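Local coordinates for uncharacterized protein (Staphylococcus aureus subsp. aureus Mu50, PDB 4QPV) that is of unknown function but belongs to the DUF1672 family, whose unusual fold repeats a kinked helix followed by three beta-strands, at residues D86-V91 / L194-D199; T178-T183 / D215-Y220; E136-L141 / H256-S261. All blocks are in the same frame, centred on the assembly; numbering follows the deposited sequence.

Contact 1 (D86-V91 / L194-D199); sequences DDHDIV and LIKEDD
Ile90 and Ile195 make the tight part of this contact, their side chains crossing at about a right angle. CD1 of Ile90 lies 3.8 Å from CG1 of Ile195 and is also close to its CG2, and both residues are buried against Phe129 of helix 116-133 and Leu65. His88 extends this patch toward the surface. Its CB lies 3.6 Å from the carbonyl O of Ile195, whose hydrogen bond comes from Arg132, and CG2 of Ile195 packs against CB and CG of the histidine, CG lying beside its backbone N (chi1 -69°). The imidazole is steadied from its own strand end: ND1 donates to OD1 of Asp87 at 2.7 Å, with the carboxylate oxygen near the ring plane. The solvent side is looser. There Asp89 and Asp199 face each other with their OD2 atoms 4.4 Å apart, and two waters bridge the carboxylates. One donates to both OD2 atoms; the other donates to Asp89 OD2 and Asp199 OD1. A salt bridge from Arg132 to Asp199 OD1 should ease the repulsion. His88 and Asp89 are the central residues of a type I' turn, the two-residue loop typical of a tight beta-hairpin, here joining strands 78-87 and 90-98.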
ATOM      1  N   ASP A  86      -8.104  -7.985   3.915  1.00 26.91           N
ATOM      2  CA  ASP A  86      -9.449  -7.501   3.588  1.00 27.98           C
ATOM      3  C   ASP A  86     -10.332  -8.140   4.650  1.00 33.10           C
ATOM      4  O   ASP A  86     -10.990  -9.151   4.410  1.00 32.14           O
ATOM      5  CB  ASP A  86      -9.874  -7.784   2.131  1.00 28.61           C
ATOM      6  CG  ASP A  86     -11.190  -7.107   1.726  1.00 34.78           C
ATOM      7  OD1 ASP A  86     -11.924  -6.637   2.625  1.00 30.29           O
ATOM      8  OD2 ASP A  86     -11.462  -7.013   0.505  1.00 40.09           O
ATOM      9  N   ASP A  87     -10.265  -7.573   5.855  1.00 29.34           N
ATOM     10  CA  ASP A  87     -10.895  -8.130   7.048  1.00 29.79           C
ATOM     11  C   ASP A  87     -11.684  -7.049   7.759  1.00 32.65           C
ATOM     12  O   ASP A  87     -11.092  -6.058   8.191  1.00 31.26           O
ATOM     13  CB  ASP A  87      -9.783  -8.697   7.954  1.00 30.15           C
ATOM     14  CG  ASP A  87     -10.265  -9.473   9.168  1.00 38.38           C
ATOM     15  OD1 ASP A  87     -11.491  -9.754   9.253  1.00 40.75           O
ATOM     16  OD2 ASP A  87      -9.419  -9.820  10.025  1.00 34.47           O
ATOM     17  N   HIS A  88     -13.022  -7.215   7.858  1.00 31.01           N
ATOM     18  CA  HIS A  88     -13.934  -6.228   8.483  1.00 32.69           C
ATOM     19  C   HIS A  88     -13.732  -4.840   7.798  1.00 34.12           C
ATOM     20  O   HIS A  88     -13.669  -3.806   8.460  1.00 32.84           O
ATOM     21  CB  HIS A  88     -13.725  -6.155  10.012  1.00 34.88           C
ATOM     22  CG  HIS A  88     -14.171  -7.377  10.765  1.00 40.00           C
ATOM     23  ND1 HIS A  88     -13.425  -8.545  10.760  1.00 41.32           N
ATOM     24  CD2 HIS A  88     -15.251  -7.554  11.561  1.00 43.81           C
ATOM     25  CE1 HIS A  88     -14.086  -9.398  11.529  1.00 42.27           C
ATOM     26  NE2 HIS A  88     -15.185  -8.842  12.042  1.00 43.92           N
ATOM     27  N   ASP A  89     -13.588  -4.861   6.459  1.00 31.00           N
ATOM     28  CA  ASP A  89     -13.350  -3.720   5.561  1.00 30.54           C
ATOM     29  C   ASP A  89     -12.019  -3.002   5.826  1.00 32.59           C
ATOM     30  O   ASP A  89     -11.817  -1.910   5.295  1.00 31.53           O
ATOM     31  CB  ASP A  89     -14.513  -2.718   5.568  1.00 32.92           C
ATOM     32  CG  ASP A  89     -15.699  -3.181   4.745  1.00 43.56           C
ATOM     33  OD1 ASP A  89     -15.493  -3.977   3.799  1.00 39.61           O
ATOM     34  OD2 ASP A  89     -16.832  -2.731   5.030  1.00 46.53           O
ATOM     35  N   ILE A  90     -11.106  -3.616   6.628  1.00 29.17           N
ATOM     36  CA  ILE A  90      -9.744  -3.086   6.800  1.00 27.45           C
ATOM     37  C   ILE A  90      -8.941  -3.700   5.639  1.00 29.90           C
ATOM     38  O   ILE A  90      -8.772  -4.928   5.586  1.00 28.25           O
ATOM     39  CB  ILE A  90      -9.155  -3.389   8.211  1.00 29.82           C
ATOM     40  CG1 ILE A  90      -9.996  -2.642   9.311  1.00 31.07           C
ATOM     41  CG2 ILE A  90      -7.642  -3.048   8.283  1.00 26.75           C
ATOM     42  CD1 ILE A  90      -9.910  -3.242  10.626  1.00 36.69           C
ATOM     43  N   VAL A  91      -8.503  -2.858   4.695  1.00 24.59           N
ATOM     44  CA  VAL A  91      -7.832  -3.322   3.481  1.00 23.64           C
ATOM     45  C   VAL A  91      -6.443  -2.710   3.338  1.00 25.14           C
ATOM     46  O   VAL A  91      -6.293  -1.490   3.331  1.00 25.05           O
ATOM     47  CB  VAL A  91      -8.687  -3.041   2.208  1.00 26.41           C
ATOM     48  CG1 VAL A  91      -7.997  -3.568   0.934  1.00 24.41           C
ATOM     49  CG2 VAL A  91     -10.113  -3.607   2.351  1.00 27.66           C
ATOM     50  N   LEU A 194     -11.204  -1.543  17.757  1.00 41.32           N
ATOM     51  CA  LEU A 194     -12.169  -0.988  16.810  1.00 41.33           C
ATOM     52  C   LEU A 194     -12.557  -1.948  15.681  1.00 42.44           C
ATOM     53  O   LEU A 194     -13.592  -1.722  15.049  1.00 42.19           O
ATOM     54  CB  LEU A 194     -11.637   0.319  16.176  1.00 41.00           C
ATOM     55  CG  LEU A 194     -11.268   1.472  17.104  1.00 47.61           C
ATOM     56  CD1 LEU A 194     -10.753   2.662  16.303  1.00 48.03           C
ATOM     57  CD2 LEU A 194     -12.441   1.881  17.997  1.00 52.43           C
ATOM     58  N   ILE A 195     -11.739  -2.982  15.406  1.00 38.04           N
ATOM     59  CA  ILE A 195     -11.947  -3.905  14.269  1.00 37.35           C
ATOM     60  C   ILE A 195     -13.389  -4.483  14.201  1.00 42.69           C
ATOM     61  O   ILE A 195     -14.034  -4.392  13.159  1.00 41.17           O
ATOM     62  CB  ILE A 195     -10.899  -5.060  14.248  1.00 39.03           C
ATOM     63  CG1 ILE A 195      -9.438  -4.516  14.157  1.00 38.13           C
ATOM     64  CG2 ILE A 195     -11.196  -6.054  13.110  1.00 38.22           C
ATOM     65  CD1 ILE A 195      -8.283  -5.597  14.478  1.00 38.75           C
ATOM     66  N   LYS A 196     -13.872  -5.073  15.299  1.00 42.27           N
ATOM     67  CA  LYS A 196     -15.165  -5.754  15.341  1.00 43.42           C
ATOM     68  C   LYS A 196     -16.372  -4.816  15.486  1.00 47.97           C
ATOM     69  O   LYS A 196     -17.503  -5.300  15.439  1.00 48.89           O
ATOM     70  CB  LYS A 196     -15.177  -6.803  16.468  1.00 47.18           C
ATOM     71  CG  LYS A 196     -14.349  -8.053  16.140  1.00 62.90           C
ATOM     72  CD  LYS A 196     -14.295  -9.007  17.330  1.00 77.69           C
ATOM     73  CE  LYS A 196     -13.406 -10.201  17.087  1.00 89.30           C
ATOM     74  NZ  LYS A 196     -13.313 -11.069  18.292  1.00 97.55           N
ATOM     75  N   GLU A 197     -16.154  -3.496  15.617  1.00 44.36           N
ATOM     76  CA  GLU A 197     -17.241  -2.525  15.763  1.00 45.54           C
ATOM     77  C   GLU A 197     -18.000  -2.346  14.466  1.00 49.77           C
ATOM     78  O   GLU A 197     -17.462  -2.644  13.399  1.00 48.47           O
ATOM     79  CB  GLU A 197     -16.697  -1.152  16.214  1.00 47.18           C
ATOM     80  CG  GLU A 197     -16.168  -1.127  17.639  1.00 56.06           C
ATOM     81  CD  GLU A 197     -17.188  -1.467  18.705  1.00 74.03           C
ATOM     82  OE1 GLU A 197     -18.312  -0.917  18.655  1.00 63.47           O
ATOM     83  OE2 GLU A 197     -16.874  -2.316  19.569  1.00 64.82           O
ATOM     84  N   ASP A 198     -19.236  -1.816  14.547  1.00 47.91           N
ATOM     85  CA  ASP A 198     -20.020  -1.491  13.354  1.00 47.06           C
ATOM     86  C   ASP A 198     -19.382  -0.252  12.719  1.00 48.56           C
ATOM     87  O   ASP A 198     -18.578   0.406  13.378  1.00 46.45           O
ATOM     88  CB  ASP A 198     -21.517  -1.290  13.677  1.00 50.76           C
ATOM     89  CG  ASP A 198     -21.829  -0.248  14.735  1.00 64.09           C
ATOM     90  OD1 ASP A 198     -21.580   0.946  14.485  1.00 64.88           O
ATOM     91  OD2 ASP A 198     -22.384  -0.621  15.786  1.00 76.90           O
ATOM     92  N   ASP A 199     -19.719   0.063  11.460  1.00 45.93           N
ATOM     93  CA  ASP A 199     -19.099   1.176  10.742  1.00 45.65           C
ATOM     94  C   ASP A 199     -19.241   2.528  11.434  1.00 50.79           C
ATOM     95  O   ASP A 199     -18.254   3.272  11.474  1.00 48.94           O
ATOM     96  CB  ASP A 199     -19.610   1.276   9.302  1.00 47.23           C
ATOM     97  CG  ASP A 199     -18.858   0.384   8.326  1.00 57.40           C
ATOM     98  OD1 ASP A 199     -17.748  -0.091   8.676  1.00 58.34           O
ATOM     99  OD2 ASP A 199     -19.360   0.183   7.210  1.00 64.33           O
TER
HETATM  100  O   HOH W   1     -17.131  -0.048   5.599  1.00 43.08           O
HETATM  101  O   HOH W   2     -17.939  -3.007   7.663  1.00 47.28           O

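Contact 2 (T178-T183 / D215-Y220); sequences TAIPYT and DKSRPY
A short antiparallel bridge pairs Thr178, where strand 175-178 ends, with Tyr220, where strand 220-227 begins. It is a hydrogen-bonded pair: Thr178 N donates to Tyr220 O at 2.9 Å, and Tyr220 N returns a longer bond to Thr178 O at 3.2 Å. Both donors lie in the plane of the carbonyl they meet. The side chains of the pair emerge on one face of the sheet, but that of Tyr220 leads away from Thr178, and its hydroxyl bonds to Glu290. Just before the bridge, Pro219 places CB 3.6 Å from Thr178 O.

Beyond the bridge the two chains, running in roughly opposite directions, are joined by side chains. CG1 of Ile180 rests 3.7 Å from OG of Ser217 and almost as near to OD2 of Asp215, an aliphatic branch laid against polar atoms that have partners of their own. Asp215 has CG anti to its backbone N (chi1 175°), and its OD1 takes two donors from Ser217. The hydroxyl OG, 2.7 Å away, approaches the syn lone pair of OD1, whereas the backbone N comes from above the carboxylate plane. This double grip limits rotation of the carboxylate.

Tyr182, in the loop that follows strand 175-178, reaches Asp215. Its OH touches CB of Asp215 at 3.4 Å, with ring and carboxylate planes 67° apart. A water in the plane of the ring bonds to this hydroxyl and donates to OD2 of Asp215, so one water links the phenol and the carboxylate. The tyrosine side chain also packs on Leu126 of helix 116-133 and on Leu213. The aspartate thus forms an Asx turn, its OD1 accepting from the backbone N two residues on, in the loop that leads from helix 199-212 into the antiparallel bridge at the sheet.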
ATOM      1  N   THR A 178      -1.557   6.701   2.853  1.00 28.32           N
ATOM      2  CA  THR A 178      -0.552   6.685   3.922  0.50 29.31           C
ATOM      3  C   THR A 178      -1.180   7.220   5.212  1.00 36.04           C
ATOM      4  O   THR A 178      -1.816   8.280   5.181  1.00 38.79           O
ATOM      5  CB  THR A 178       0.699   7.503   3.500  0.50 37.49           C
ATOM      6  OG1 THR A 178       1.169   7.039   2.226  0.50 33.84           O
ATOM      7  CG2 THR A 178       1.843   7.432   4.531  0.50 34.88           C
ATOM      8  N   ALA A 179      -0.956   6.513   6.326  1.00 33.30           N
ATOM      9  CA  ALA A 179      -1.412   6.822   7.676  1.00 34.55           C
ATOM     10  C   ALA A 179      -0.235   7.142   8.592  1.00 37.56           C
ATOM     11  O   ALA A 179       0.914   6.852   8.258  1.00 36.00           O
ATOM     12  CB  ALA A 179      -2.188   5.638   8.241  1.00 35.33           C
ATOM     13  N   ILE A 180      -0.536   7.715   9.757  1.00 35.08           N
ATOM     14  CA  ILE A 180       0.458   8.066  10.758  1.00 36.11           C
ATOM     15  C   ILE A 180       0.859   6.801  11.542  1.00 41.22           C
ATOM     16  O   ILE A 180      -0.023   6.077  12.023  1.00 40.14           O
ATOM     17  CB  ILE A 180      -0.085   9.196  11.678  1.00 39.90           C
ATOM     18  CG1 ILE A 180      -0.292  10.540  10.910  1.00 40.25           C
ATOM     19  CG2 ILE A 180       0.740   9.385  12.979  1.00 41.59           C
ATOM     20  CD1 ILE A 180       0.943  11.143  10.184  1.00 43.37           C
ATOM     21  N   PRO A 181       2.184   6.550  11.702  1.00 39.40           N
ATOM     22  CA  PRO A 181       2.619   5.385  12.479  1.00 39.59           C
ATOM     23  C   PRO A 181       2.479   5.573  13.994  1.00 41.50           C
ATOM     24  O   PRO A 181       2.472   6.695  14.494  1.00 41.71           O
ATOM     25  CB  PRO A 181       4.094   5.245  12.090  1.00 41.60           C
ATOM     26  CG  PRO A 181       4.534   6.628  11.782  1.00 47.01           C
ATOM     27  CD  PRO A 181       3.341   7.302  11.165  1.00 42.06           C
ATOM     28  N   TYR A 182       2.360   4.460  14.721  1.00 36.56           N
ATOM     29  CA  TYR A 182       2.316   4.427  16.186  1.00 38.16           C
ATOM     30  C   TYR A 182       3.003   3.162  16.622  1.00 42.19           C
ATOM     31  O   TYR A 182       3.332   2.324  15.779  1.00 39.86           O
ATOM     32  CB  TYR A 182       0.871   4.496  16.740  1.00 40.09           C
ATOM     33  CG  TYR A 182       0.154   5.795  16.449  1.00 41.42           C
ATOM     34  CD1 TYR A 182       0.472   6.961  17.140  1.00 44.54           C
ATOM     35  CD2 TYR A 182      -0.806   5.874  15.442  1.00 41.02           C
ATOM     36  CE1 TYR A 182      -0.159   8.170  16.849  1.00 43.93           C
ATOM     37  CE2 TYR A 182      -1.454   7.073  15.151  1.00 41.75           C
ATOM     38  CZ  TYR A 182      -1.130   8.218  15.862  1.00 48.01           C
ATOM     39  OH  TYR A 182      -1.763   9.405  15.578  1.00 46.41           O
ATOM     40  N   THR A 183       3.231   2.999  17.914  1.00 41.24           N
ATOM     41  CA  THR A 183       3.849   1.762  18.397  1.00 40.62           C
ATOM     42  C   THR A 183       2.804   0.633  18.429  1.00 41.85           C
ATOM     43  O   THR A 183       1.601   0.894  18.348  1.00 40.03           O
ATOM     44  CB  THR A 183       4.442   1.996  19.794  1.00 45.03           C
ATOM     45  OG1 THR A 183       3.367   2.292  20.682  1.00 44.36           O
ATOM     46  CG2 THR A 183       5.483   3.113  19.811  1.00 47.76           C
ATOM     47  N   ASP A 215      -3.362  13.859  16.874  1.00 48.21           N
ATOM     48  CA  ASP A 215      -3.075  13.894  15.440  1.00 45.66           C
ATOM     49  C   ASP A 215      -4.085  14.829  14.757  1.00 50.21           C
ATOM     50  O   ASP A 215      -5.270  14.506  14.677  1.00 50.20           O
ATOM     51  CB  ASP A 215      -3.097  12.478  14.822  1.00 45.17           C
ATOM     52  CG  ASP A 215      -2.933  12.460  13.311  1.00 50.85           C
ATOM     53  OD1 ASP A 215      -2.226  13.360  12.775  1.00 50.65           O
ATOM     54  OD2 ASP A 215      -3.520  11.559  12.661  1.00 48.46           O
ATOM     55  N   LYS A 216      -3.612  15.992  14.277  1.00 47.78           N
ATOM     56  CA  LYS A 216      -4.447  17.000  13.626  1.00 48.71           C
ATOM     57  C   LYS A 216      -4.336  16.931  12.099  1.00 51.64           C
ATOM     58  O   LYS A 216      -5.025  17.687  11.404  1.00 51.46           O
ATOM     59  CB  LYS A 216      -4.074  18.409  14.122  1.00 54.42           C
ATOM     60  CG  LYS A 216      -4.443  18.660  15.585  1.00 68.87           C
ATOM     61  CD  LYS A 216      -4.099  20.079  16.026  1.00 83.84           C
ATOM     62  CE  LYS A 216      -4.501  20.362  17.455  1.00 99.95           C
ATOM     63  NZ  LYS A 216      -3.635  19.646  18.434  1.00111.15           N
ATOM     64  N   SER A 217      -3.490  16.008  11.586  1.00 46.31           N
ATOM     65  CA  SER A 217      -3.233  15.813  10.159  1.00 44.17           C
ATOM     66  C   SER A 217      -4.267  14.883   9.510  1.00 46.69           C
ATOM     67  O   SER A 217      -4.980  14.146  10.197  1.00 46.90           O
ATOM     68  CB  SER A 217      -1.832  15.237   9.957  1.00 47.02           C
ATOM     69  OG  SER A 217      -1.785  13.838  10.202  1.00 53.51           O
ATOM     70  N   ARG A 218      -4.308  14.889   8.182  1.00 40.78           N
ATOM     71  CA  ARG A 218      -5.193  14.013   7.413  1.00 38.08           C
ATOM     72  C   ARG A 218      -4.367  12.976   6.659  1.00 37.88           C
ATOM     73  O   ARG A 218      -3.242  13.287   6.236  1.00 35.68           O
ATOM     74  CB  ARG A 218      -6.049  14.813   6.403  1.00 37.65           C
ATOM     75  CG  ARG A 218      -6.608  16.146   6.918  1.00 45.55           C
ATOM     76  CD  ARG A 218      -7.835  15.986   7.788  1.00 54.55           C
ATOM     77  NE  ARG A 218      -8.354  17.284   8.230  1.00 60.03           N
ATOM     78  CZ  ARG A 218      -9.364  17.927   7.653  1.00 66.25           C
ATOM     79  NH1 ARG A 218      -9.988  17.397   6.611  1.00 49.34           N
ATOM     80  NH2 ARG A 218      -9.767  19.101   8.122  1.00 55.44           N
ATOM     81  N   PRO A 219      -4.906  11.754   6.451  1.00 32.35           N
ATOM     82  CA  PRO A 219      -4.197  10.779   5.606  1.00 30.90           C
ATOM     83  C   PRO A 219      -3.933  11.346   4.205  1.00 33.98           C
ATOM     84  O   PRO A 219      -4.643  12.244   3.740  1.00 32.65           O
ATOM     85  CB  PRO A 219      -5.163   9.592   5.528  1.00 31.67           C
ATOM     86  CG  PRO A 219      -6.116   9.773   6.650  1.00 37.61           C
ATOM     87  CD  PRO A 219      -6.226  11.244   6.873  1.00 34.96           C
ATOM     88  N   TYR A 220      -2.892  10.832   3.550  1.00 31.79           N
ATOM     89  CA  TYR A 220      -2.504  11.261   2.216  1.00 31.36           C
ATOM     90  C   TYR A 220      -2.859  10.206   1.186  1.00 32.49           C
ATOM     91  O   TYR A 220      -2.528   9.030   1.369  1.00 30.80           O
ATOM     92  CB  TYR A 220      -0.986  11.524   2.156  1.00 32.99           C
ATOM     93  CG  TYR A 220      -0.536  12.779   2.867  1.00 38.05           C
ATOM     94  CD1 TYR A 220      -0.345  12.795   4.248  1.00 41.29           C
ATOM     95  CD2 TYR A 220      -0.235  13.935   2.155  1.00 39.77           C
ATOM     96  CE1 TYR A 220       0.058  13.957   4.910  1.00 44.08           C
ATOM     97  CE2 TYR A 220       0.180  15.099   2.804  1.00 42.54           C
ATOM     98  CZ  TYR A 220       0.328  15.106   4.181  1.00 51.52           C
ATOM     99  OH  TYR A 220       0.759  16.256   4.806  1.00 55.53           O
TER
HETATM  100  O   HOH W   3      -3.765   9.078  13.781  1.00 38.98           O

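Contact 3 (E136-L141 / H256-S261); sequences EELDNL and HDLNVS
His256 meets Glu137 at the start of the segment, its backbone N 4.4 Å from Glu137 OE2, while its imidazole turns elsewhere, NE2 bonding to Lys251 O and the ring meeting that of Phe287. Asp257 follows and makes the closest approach. Its CG sits between the backbone N and the carbonyl carbon (chi1 58°), and OD1 comes 2.9 Å from OE1 and 3.2 Å from OE2 of Glu137. The glutamate chain is extended beyond CG, and the two carboxylate planes stand 77° apart. Leu258 begins the apolar part: its CD1 lies 3.9 Å from CD2 of Leu138, the two side chains crossing at about a right angle, and both also touch Val221 of strand 220-227. Asn259 takes other partners, with OD1 accepting from His289 N. Val260 then faces the helix again, and its CG1 reaches CD2 of Leu141 at 4.4 Å, a looser meeting one turn further along helix 135-147. Leu258, just before strand 259-265, and Val260 within it thus pack against the buried side of that helix. At the partly exposed end, two carboxylates this close would repel if both were charged; Glu137 OE1 is also hydrogen-bonded to a residue next to one of the segments, and the proximity would be expected to raise the pKa of one of the two acids, so that a shared proton is possible.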
ATOM      1  N   GLU A 136     -16.398   4.718   1.300  1.00 28.83           N
ATOM      2  CA  GLU A 136     -17.267   5.180   0.214  1.00 28.87           C
ATOM      3  C   GLU A 136     -16.581   6.231  -0.661  1.00 31.66           C
ATOM      4  O   GLU A 136     -16.632   6.107  -1.883  1.00 29.32           O
ATOM      5  CB  GLU A 136     -18.593   5.724   0.771  1.00 31.90           C
ATOM      6  CG  GLU A 136     -19.590   6.129  -0.310  1.00 37.89           C
ATOM      7  CD  GLU A 136     -21.012   6.392   0.153  1.00 57.69           C
ATOM      8  OE1 GLU A 136     -21.267   6.346   1.379  1.00 51.64           O
ATOM      9  OE2 GLU A 136     -21.876   6.639  -0.717  1.00 52.27           O
ATOM     10  N   GLU A 137     -15.972   7.274  -0.038  1.00 30.64           N
ATOM     11  CA  GLU A 137     -15.245   8.370  -0.713  1.00 30.60           C
ATOM     12  C   GLU A 137     -14.076   7.845  -1.532  1.00 29.85           C
ATOM     13  O   GLU A 137     -13.850   8.281  -2.664  1.00 26.36           O
ATOM     14  CB  GLU A 137     -14.642   9.308   0.351  1.00 32.98           C
ATOM     15  CG  GLU A 137     -15.427  10.518   0.764  1.00 48.11           C
ATOM     16  CD  GLU A 137     -14.648  11.333   1.782  1.00 65.09           C
ATOM     17  OE1 GLU A 137     -13.580  10.877   2.268  1.00 45.14           O
ATOM     18  OE2 GLU A 137     -15.127  12.441   2.100  1.00 68.28           O
ATOM     19  N   LEU A 138     -13.290   6.946  -0.924  1.00 26.70           N
ATOM     20  CA  LEU A 138     -12.106   6.404  -1.595  1.00 25.58           C
ATOM     21  C   LEU A 138     -12.531   5.501  -2.776  1.00 27.81           C
ATOM     22  O   LEU A 138     -11.932   5.590  -3.845  1.00 27.21           O
ATOM     23  CB  LEU A 138     -11.203   5.671  -0.586  1.00 25.12           C
ATOM     24  CG  LEU A 138     -10.439   6.622   0.359  1.00 28.27           C
ATOM     25  CD1 LEU A 138      -9.860   5.859   1.563  1.00 25.91           C
ATOM     26  CD2 LEU A 138      -9.323   7.369  -0.398  1.00 29.64           C
ATOM     27  N   ASP A 139     -13.600   4.694  -2.605  1.00 26.17           N
ATOM     28  CA  ASP A 139     -14.127   3.870  -3.702  1.00 26.04           C
ATOM     29  C   ASP A 139     -14.653   4.772  -4.834  1.00 28.84           C
ATOM     30  O   ASP A 139     -14.439   4.466  -6.004  1.00 26.71           O
ATOM     31  CB  ASP A 139     -15.196   2.907  -3.201  1.00 28.51           C
ATOM     32  CG  ASP A 139     -14.669   1.800  -2.282  1.00 31.16           C
ATOM     33  OD1 ASP A 139     -13.413   1.616  -2.210  1.00 27.37           O
ATOM     34  OD2 ASP A 139     -15.508   1.058  -1.705  1.00 34.26           O
ATOM     35  N   ASN A 140     -15.257   5.931  -4.494  1.00 27.66           N
ATOM     36  CA  ASN A 140     -15.686   6.883  -5.523  1.00 27.42           C
ATOM     37  C   ASN A 140     -14.488   7.427  -6.281  1.00 29.90           C
ATOM     38  O   ASN A 140     -14.575   7.578  -7.498  1.00 29.33           O
ATOM     39  CB  ASN A 140     -16.476   8.032  -4.944  1.00 26.53           C
ATOM     40  CG  ASN A 140     -17.839   7.644  -4.465  1.00 41.37           C
ATOM     41  OD1 ASN A 140     -18.431   6.643  -4.907  1.00 37.59           O
ATOM     42  ND2 ASN A 140     -18.363   8.436  -3.544  1.00 34.26           N
ATOM     43  N   LEU A 141     -13.374   7.720  -5.570  1.00 25.28           N
ATOM     44  CA  LEU A 141     -12.153   8.198  -6.223  1.00 23.82           C
ATOM     45  C   LEU A 141     -11.621   7.128  -7.195  1.00 25.76           C
ATOM     46  O   LEU A 141     -11.239   7.466  -8.327  1.00 22.83           O
ATOM     47  CB  LEU A 141     -11.063   8.594  -5.194  1.00 23.70           C
ATOM     48  CG  LEU A 141      -9.698   9.068  -5.770  1.00 26.31           C
ATOM     49  CD1 LEU A 141      -9.868  10.307  -6.689  1.00 25.73           C
ATOM     50  CD2 LEU A 141      -8.725   9.405  -4.659  1.00 25.97           C
ATOM     51  N   HIS A 256     -12.550  15.049  -0.380  1.00 33.15           N
ATOM     52  CA  HIS A 256     -12.224  16.458  -0.131  1.00 33.47           C
ATOM     53  C   HIS A 256     -11.564  16.637   1.244  1.00 37.91           C
ATOM     54  O   HIS A 256     -10.702  17.499   1.387  1.00 38.10           O
ATOM     55  CB  HIS A 256     -13.490  17.322  -0.206  1.00 34.84           C
ATOM     56  CG  HIS A 256     -13.954  17.545  -1.608  1.00 37.42           C
ATOM     57  ND1 HIS A 256     -13.831  18.780  -2.222  1.00 39.75           N
ATOM     58  CD2 HIS A 256     -14.518  16.677  -2.478  1.00 38.22           C
ATOM     59  CE1 HIS A 256     -14.322  18.623  -3.439  1.00 38.59           C
ATOM     60  NE2 HIS A 256     -14.750  17.374  -3.636  1.00 38.08           N
ATOM     61  N   ASP A 257     -11.959  15.814   2.244  1.00 34.81           N
ATOM     62  CA  ASP A 257     -11.438  15.885   3.614  1.00 36.62           C
ATOM     63  C   ASP A 257     -10.060  15.190   3.783  1.00 39.77           C
ATOM     64  O   ASP A 257      -9.516  15.208   4.888  1.00 40.04           O
ATOM     65  CB  ASP A 257     -12.459  15.300   4.620  1.00 39.02           C
ATOM     66  CG  ASP A 257     -12.864  13.849   4.377  1.00 46.62           C
ATOM     67  OD1 ASP A 257     -12.317  13.219   3.434  1.00 43.58           O
ATOM     68  OD2 ASP A 257     -13.730  13.346   5.123  1.00 53.97           O
ATOM     69  N   LEU A 258      -9.498  14.574   2.711  1.00 35.04           N
ATOM     70  CA  LEU A 258      -8.164  13.973   2.804  1.00 33.27           C
ATOM     71  C   LEU A 258      -7.161  14.821   2.030  1.00 35.62           C
ATOM     72  O   LEU A 258      -7.561  15.719   1.291  1.00 33.36           O
ATOM     73  CB  LEU A 258      -8.143  12.505   2.271  1.00 31.80           C
ATOM     74  CG  LEU A 258      -9.078  11.502   2.958  1.00 37.30           C
ATOM     75  CD1 LEU A 258      -8.882  10.093   2.391  1.00 36.61           C
ATOM     76  CD2 LEU A 258      -8.882  11.485   4.475  1.00 39.32           C
ATOM     77  N   ASN A 259      -5.856  14.539   2.193  1.00 33.79           N
ATOM     78  CA  ASN A 259      -4.824  15.173   1.360  1.00 33.61           C
ATOM     79  C   ASN A 259      -4.749  14.318   0.105  1.00 35.22           C
ATOM     80  O   ASN A 259      -4.604  13.096   0.217  1.00 34.39           O
ATOM     81  CB  ASN A 259      -3.489  15.273   2.079  1.00 34.99           C
ATOM     82  CG  ASN A 259      -3.542  16.199   3.254  1.00 48.82           C
ATOM     83  OD1 ASN A 259      -3.962  17.346   3.127  1.00 46.71           O
ATOM     84  ND2 ASN A 259      -3.182  15.701   4.432  1.00 41.25           N
ATOM     85  N   VAL A 260      -5.018  14.913  -1.069  1.00 31.25           N
ATOM     86  CA  VAL A 260      -5.044  14.151  -2.321  1.00 28.65           C
ATOM     87  C   VAL A 260      -4.095  14.826  -3.311  1.00 31.54           C
ATOM     88  O   VAL A 260      -4.197  16.023  -3.551  1.00 30.90           O
ATOM     89  CB  VAL A 260      -6.481  13.962  -2.894  1.00 32.23           C
ATOM     90  CG1 VAL A 260      -6.460  13.180  -4.219  1.00 30.87           C
ATOM     91  CG2 VAL A 260      -7.394  13.256  -1.876  1.00 31.76           C
ATOM     92  N   SER A 261      -3.200  14.028  -3.899  1.00 29.64           N
ATOM     93  CA  SER A 261      -2.169  14.499  -4.826  1.00 30.09           C
ATOM     94  C   SER A 261      -2.138  13.630  -6.085  1.00 30.94           C
ATOM     95  O   SER A 261      -2.139  12.395  -6.015  1.00 30.17           O
ATOM     96  CB  SER A 261      -0.812  14.474  -4.111  1.00 36.98           C
ATOM     97  OG  SER A 261       0.285  14.780  -4.954  1.00 52.18           O
TER

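Overall arrangement
From the N terminus, the hairpin turn at 86-91 opens the loop that contact 1 closes at 194-199, joining the three-stranded antiparallel sheet to the loop before helix 199-212. Within that span, helix 135-147 begins contact 3, which closes only at 256-261, so contacts 1 and 3 cross. Contact 2 closes the smaller loop from 178-183 to 215-220, carrying helices 184-190 and 199-212; it is nested inside contact 3 and crosses contact 1. Contacts 2 and 3 also touch, Pro219 O lying 3.0 Å from Asn259 N where strands 220-227 and 259-265 start side by side. Contact 1 stays separate, its nearest atoms about 7 Å from contact 3.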